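Local coordinates for penicillin-binding protein A (Mycobacterium tuberculosis, PDB 3UN7) that probably cross-links peptidoglycan strands of the cell wall as a penicillin-binding D,D-transpeptidase and takes part in regulating cell length, at residues 415-418 against 422-425; 425-430 against 451-456. All coordinates share one frame; numbering follows the deposited sequence.

How the contacts relate
Both contacts belong to the antiparallel sheet of the transpeptidase domain and follow each other along the chain: contact 1 closes the turn between strands 411-418 and 425-431, and contact 2 lays helix 446-458 on the second of these strands. Their centres are about 8 Å apart, and Val425 serves both. The pairing begun in contact 1 continues into contact 2, where Ala416 O lies 2.8 Å from Val427 N, a probable hydrogen bond. Ala418 also reaches the helix, its CB 3.7 Å from Ile454 CG2. Neither contact lies at Ser193, the probable acyl-ester nucleophile, although the side chain of Ile415 touches Thr194, which follows that serine in sequence.

Contact 1 of 2, residues 415-418 against 422-425; sequences IAFA and APKV
Pro423 opens the contact by setting its ring beside that of Phe417, the two side chains pointing the same way. The touch is CG of Pro423 on CD1 of Phe417, at 3.5 Å, and it comes in obliquely to the aromatic ring. Phe417 carries its CG between the backbone N and the carbonyl carbon (chi1 60°), which turns the ring to the side of the sheet where helix 317-328 lies; Ile327 and Ala328 of that helix touch it, and Ala328 meets Pro423 too. Lys424 follows with its backbone N 2.8 Å from Ala418 O, a nearly straight bond (173° at the hydrogen) whose donor is tilted 30° from the carbonyl plane. Its bent side chain curls back within the turn, NZ donating to Ala422 O at 2.9 Å. Val425 restores regular pairing: its N gives a longer bond of 3.3 Å to the same Ala418 O, and its O accepts from Ala418 N at 3.1 Å. One carbonyl is thus gripped by two successive amides, while CG1 of Val425 packs 3.6 Å from Ala418 O. Two residues facing one make a classic beta bulge, here where an antiparallel hairpin of the transpeptidase sheet begins its return strand.

Contact 2 of 2, residues 425-430 against 451-456; sequences VAVAVL and RAVIEA
Val427 holds CG1 beside its backbone N, anti to the carbonyl carbon (chi1 -57°), while Val453 swings its own CG1 anti to the backbone N (chi1 171°); these torsions bring the two methyls together, 3.6 Å between Val427 CG1 and Val453 CG1. This is helix-on-sheet packing in the penicillin-binding transpeptidase fold, with the C-terminal helix 446-458 lying against a face of the five-stranded antiparallel sheet. Strand 425-430 and helix 451-456 run nearly antiparallel, at 154°, with their axes 8.8 Å apart. Alternation along the strand directs Val425 and Val427 to the helix and sends Ala426 to the other face. Val427 and Val453 pass alongside one another, heading opposite ways, whereas the Ile454 side chain lies roughly perpendicular to that of Val427. Both methyls of Val427 are used against that isoleucine: CG1 lies 3.9 Å from Ile454 CG1, and CG2 lies 4.0 Å from Ile454 CD1. The four side chains that meet are all aliphatic and buried; Val453 also reaches Val133 and Ala135 on strand 131-136. At the start of the strand, the branch methyl of Ile454 meets Val425 more loosely, CG2 of Ile454 standing 4.1 Å from CG1 of Val425.

Contact 1 of 2, residues 415-418 against 422-425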
ATOM      1  N   ILE A 415       8.836   0.412  -4.239  1.00 28.78           N
ATOM      2  CA  ILE A 415       8.509   1.350  -3.170  1.00 28.13           C
ATOM      3  C   ILE A 415       9.394   2.582  -3.325  1.00 28.52           C
ATOM      4  O   ILE A 415      10.552   2.462  -3.726  1.00 28.16           O
ATOM      5  CB  ILE A 415       8.593   0.726  -1.750  1.00 27.80           C
ATOM      6  CG1 ILE A 415      10.005   0.213  -1.425  1.00 29.33           C
ATOM      7  CG2 ILE A 415       7.578  -0.427  -1.615  1.00 26.64           C
ATOM      8  CD1 ILE A 415      10.209  -0.090   0.070  1.00 27.55           C
ATOM      9  N   ALA A 416       8.842   3.763  -3.046  1.00 28.26           N
ATOM     10  CA  ALA A 416       9.552   4.990  -3.414  1.00 29.84           C
ATOM     11  C   ALA A 416       9.019   6.217  -2.719  1.00 29.94           C
ATOM     12  O   ALA A 416       7.916   6.208  -2.184  1.00 30.54           O
ATOM     13  CB  ALA A 416       9.523   5.192  -4.940  1.00 29.98           C
ATOM     14  N   PHE A 417       9.837   7.260  -2.699  1.00 30.82           N
ATOM     15  CA  PHE A 417       9.389   8.575  -2.270  1.00 30.95           C
ATOM     16  C   PHE A 417      10.112   9.675  -3.035  1.00 31.89           C
ATOM     17  O   PHE A 417      11.170   9.444  -3.612  1.00 31.94           O
ATOM     18  CB  PHE A 417       9.473   8.737  -0.743  1.00 30.20           C
ATOM     19  CG  PHE A 417      10.847   8.581  -0.172  1.00 30.76           C
ATOM     20  CD1 PHE A 417      11.671   9.693  -0.006  1.00 30.51           C
ATOM     21  CD2 PHE A 417      11.306   7.327   0.258  1.00 27.95           C
ATOM     22  CE1 PHE A 417      12.944   9.556   0.561  1.00 29.84           C
ATOM     23  CE2 PHE A 417      12.573   7.186   0.826  1.00 28.08           C
ATOM     24  CZ  PHE A 417      13.391   8.303   0.978  1.00 28.70           C
ATOM     25  N   ALA A 418       9.517  10.862  -3.063  1.00 32.74           N
ATOM     26  CA  ALA A 418      10.021  11.957  -3.874  1.00 33.97           C
ATOM     27  C   ALA A 418       9.346  13.264  -3.446  1.00 34.89           C
ATOM     28  O   ALA A 418       8.265  13.219  -2.883  1.00 35.35           O
ATOM     29  CB  ALA A 418       9.739  11.680  -5.364  1.00 33.54           C
ATOM     30  N   ALA A 422      13.174  16.364   0.113  1.00 37.84           N
ATOM     31  CA  ALA A 422      12.076  16.982   0.872  1.00 37.77           C
ATOM     32  C   ALA A 422      10.760  16.355   0.401  1.00 36.37           C
ATOM     33  O   ALA A 422      10.011  16.983  -0.324  1.00 36.30           O
ATOM     34  CB  ALA A 422      12.075  18.490   0.653  1.00 38.67           C
ATOM     35  N   PRO A 423      10.518  15.078   0.767  1.00 35.36           N
ATOM     36  CA  PRO A 423       9.447  14.267   0.172  1.00 34.80           C
ATOM     37  C   PRO A 423       8.014  14.761   0.380  1.00 34.57           C
ATOM     38  O   PRO A 423       7.674  15.282   1.448  1.00 35.08           O
ATOM     39  CB  PRO A 423       9.642  12.895   0.822  1.00 34.04           C
ATOM     40  CG  PRO A 423      11.078  12.899   1.302  1.00 34.78           C
ATOM     41  CD  PRO A 423      11.319  14.302   1.732  1.00 35.23           C
ATOM     42  N   LYS A 424       7.185  14.578  -0.645  1.00 33.64           N
ATOM     43  CA  LYS A 424       5.775  14.982  -0.595  1.00 33.75           C
ATOM     44  C   LYS A 424       4.844  13.803  -0.839  1.00 32.04           C
ATOM     45  O   LYS A 424       3.644  13.874  -0.577  1.00 31.58           O
ATOM     46  CB  LYS A 424       5.506  16.101  -1.607  1.00 34.98           C
ATOM     47  CG  LYS A 424       6.112  17.415  -1.156  1.00 37.85           C
ATOM     48  CD  LYS A 424       6.951  18.044  -2.250  1.00 43.85           C
ATOM     49  CE  LYS A 424       7.782  19.242  -1.726  1.00 46.33           C
ATOM     50  NZ  LYS A 424       9.242  19.122  -2.092  1.00 46.80           N
ATOM     51  N   VAL A 425       5.421  12.705  -1.305  1.00 30.95           N
ATOM     52  CA  VAL A 425       4.656  11.524  -1.618  1.00 29.38           C
ATOM     53  C   VAL A 425       5.547  10.291  -1.431  1.00 29.05           C
ATOM     54  O   VAL A 425       6.758  10.333  -1.680  1.00 29.66           O
ATOM     55  CB  VAL A 425       4.047  11.619  -3.051  1.00 29.62           C
ATOM     56  CG1 VAL A 425       5.150  11.789  -4.133  1.00 30.61           C
ATOM     57  CG2 VAL A 425       3.096  10.458  -3.362  1.00 28.10           C
TER

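Contact 2 of 2, residues 425-430 against 451-456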
ATOM      1  N   VAL A 425       5.421  12.705  -1.305  1.00 30.95           N
ATOM      2  CA  VAL A 425       4.656  11.524  -1.618  1.00 29.38           C
ATOM      3  C   VAL A 425       5.547  10.291  -1.431  1.00 29.05           C
ATOM      4  O   VAL A 425       6.758  10.333  -1.680  1.00 29.66           O
ATOM      5  CB  VAL A 425       4.047  11.619  -3.051  1.00 29.62           C
ATOM      6  CG1 VAL A 425       5.150  11.789  -4.133  1.00 30.61           C
ATOM      7  CG2 VAL A 425       3.096  10.458  -3.362  1.00 28.10           C
ATOM      8  N   ALA A 426       4.943   9.213  -0.966  1.00 27.73           N
ATOM      9  CA  ALA A 426       5.593   7.915  -0.897  1.00 27.56           C
ATOM     10  C   ALA A 426       4.632   6.927  -1.541  1.00 27.17           C
ATOM     11  O   ALA A 426       3.424   7.070  -1.381  1.00 26.98           O
ATOM     12  CB  ALA A 426       5.844   7.553   0.529  1.00 27.19           C
ATOM     13  N   VAL A 427       5.155   5.935  -2.253  1.00 27.60           N
ATOM     14  CA  VAL A 427       4.307   4.994  -2.982  1.00 28.00           C
ATOM     15  C   VAL A 427       4.753   3.561  -2.766  1.00 28.07           C
ATOM     16  O   VAL A 427       5.923   3.295  -2.463  1.00 28.57           O
ATOM     17  CB  VAL A 427       4.231   5.289  -4.520  1.00 28.14           C
ATOM     18  CG1 VAL A 427       3.727   6.705  -4.778  1.00 29.18           C
ATOM     19  CG2 VAL A 427       5.616   5.065  -5.229  1.00 27.40           C
ATOM     20  N   ALA A 428       3.804   2.644  -2.887  1.00 27.68           N
ATOM     21  CA  ALA A 428       4.124   1.231  -3.055  1.00 27.63           C
ATOM     22  C   ALA A 428       3.301   0.703  -4.192  1.00 27.81           C
ATOM     23  O   ALA A 428       2.091   0.955  -4.260  1.00 27.37           O
ATOM     24  CB  ALA A 428       3.835   0.435  -1.808  1.00 27.12           C
ATOM     25  N   VAL A 429       3.966  -0.024  -5.083  1.00 27.88           N
ATOM     26  CA  VAL A 429       3.296  -0.691  -6.196  1.00 27.72           C
ATOM     27  C   VAL A 429       3.571  -2.158  -6.018  1.00 27.95           C
ATOM     28  O   VAL A 429       4.733  -2.575  -5.857  1.00 28.42           O
ATOM     29  CB  VAL A 429       3.853  -0.230  -7.547  1.00 28.32           C
ATOM     30  CG1 VAL A 429       3.196  -0.984  -8.712  1.00 27.78           C
ATOM     31  CG2 VAL A 429       3.699   1.266  -7.700  1.00 27.14           C
ATOM     32  N   LEU A 430       2.506  -2.945  -5.994  1.00 27.71           N
ATOM     33  CA  LEU A 430       2.654  -4.385  -6.112  1.00 28.72           C
ATOM     34  C   LEU A 430       1.963  -4.866  -7.384  1.00 29.53           C
ATOM     35  O   LEU A 430       0.755  -4.645  -7.558  1.00 29.43           O
ATOM     36  CB  LEU A 430       2.088  -5.109  -4.883  1.00 28.33           C
ATOM     37  CG  LEU A 430       1.940  -6.610  -5.165  1.00 30.31           C
ATOM     38  CD1 LEU A 430       3.252  -7.372  -4.941  1.00 28.37           C
ATOM     39  CD2 LEU A 430       0.811  -7.145  -4.337  1.00 31.40           C
ATOM     40  N   ARG A 451       6.360   5.655 -10.757  1.00 30.14           N
ATOM     41  CA  ARG A 451       6.767   6.965 -11.241  1.00 31.47           C
ATOM     42  C   ARG A 451       5.601   7.773 -11.802  1.00 31.27           C
ATOM     43  O   ARG A 451       5.554   8.979 -11.583  1.00 31.92           O
ATOM     44  CB  ARG A 451       7.920   6.864 -12.246  1.00 32.73           C
ATOM     45  CG  ARG A 451       9.161   6.224 -11.648  1.00 31.90           C
ATOM     46  CD  ARG A 451      10.383   6.394 -12.543  1.00 34.68           C
ATOM     47  NE  ARG A 451      11.478   5.627 -11.972  1.00 33.79           N
ATOM     48  CZ  ARG A 451      11.870   4.441 -12.418  1.00 35.04           C
ATOM     49  NH1 ARG A 451      11.286   3.902 -13.487  1.00 33.19           N
ATOM     50  NH2 ARG A 451      12.859   3.802 -11.803  1.00 34.90           N
ATOM     51  N   ALA A 452       4.656   7.118 -12.489  1.00 31.28           N
ATOM     52  CA  ALA A 452       3.442   7.823 -12.973  1.00 32.04           C
ATOM     53  C   ALA A 452       2.615   8.349 -11.802  1.00 31.28           C
ATOM     54  O   ALA A 452       1.953   9.390 -11.899  1.00 30.93           O
ATOM     55  CB  ALA A 452       2.577   6.897 -13.829  1.00 32.27           C
ATOM     56  N   VAL A 453       2.624   7.599 -10.702  1.00 30.27           N
ATOM     57  CA  VAL A 453       1.871   7.973  -9.506  1.00 30.20           C
ATOM     58  C   VAL A 453       2.536   9.165  -8.821  1.00 30.62           C
ATOM     59  O   VAL A 453       1.857  10.131  -8.436  1.00 30.51           O
ATOM     60  CB  VAL A 453       1.694   6.769  -8.545  1.00 29.29           C
ATOM     61  CG1 VAL A 453       1.106   7.203  -7.236  1.00 29.08           C
ATOM     62  CG2 VAL A 453       0.794   5.732  -9.186  1.00 28.74           C
ATOM     63  N   ILE A 454       3.862   9.098  -8.689  1.00 30.73           N
ATOM     64  CA  ILE A 454       4.657  10.205  -8.163  1.00 31.55           C
ATOM     65  C   ILE A 454       4.496  11.468  -9.019  1.00 32.94           C
ATOM     66  O   ILE A 454       4.307  12.564  -8.486  1.00 32.90           O
ATOM     67  CB  ILE A 454       6.153   9.815  -8.028  1.00 31.41           C
ATOM     68  CG1 ILE A 454       6.302   8.747  -6.948  1.00 29.67           C
ATOM     69  CG2 ILE A 454       7.001  11.058  -7.701  1.00 32.48           C
ATOM     70  CD1 ILE A 454       7.648   7.988  -6.948  1.00 31.67           C
ATOM     71  N   GLU A 455       4.552  11.302 -10.339  1.00 34.33           N
ATOM     72  CA  GLU A 455       4.402  12.432 -11.260  1.00 36.63           C
ATOM     73  C   GLU A 455       3.065  13.119 -11.014  1.00 36.36           C
ATOM     74  O   GLU A 455       3.013  14.343 -10.905  1.00 36.89           O
ATOM     75  CB  GLU A 455       4.513  11.976 -12.714  1.00 37.13           C
ATOM     76  CG  GLU A 455       4.485  13.124 -13.739  1.00 39.23           C
ATOM     77  CD  GLU A 455       4.935  12.683 -15.127  1.00 42.41           C
ATOM     78  OE1 GLU A 455       5.592  11.611 -15.239  1.00 45.79           O
ATOM     79  OE2 GLU A 455       4.647  13.417 -16.108  1.00 46.84           O
ATOM     80  N   ALA A 456       2.002  12.323 -10.900  1.00 35.71           N
ATOM     81  CA  ALA A 456       0.651  12.844 -10.664  1.00 35.92           C
ATOM     82  C   ALA A 456       0.586  13.602  -9.343  1.00 35.98           C
ATOM     83  O   ALA A 456       0.002  14.693  -9.266  1.00 36.39           O
ATOM     84  CB  ALA A 456      -0.363  11.716 -10.685  1.00 35.03           C
TER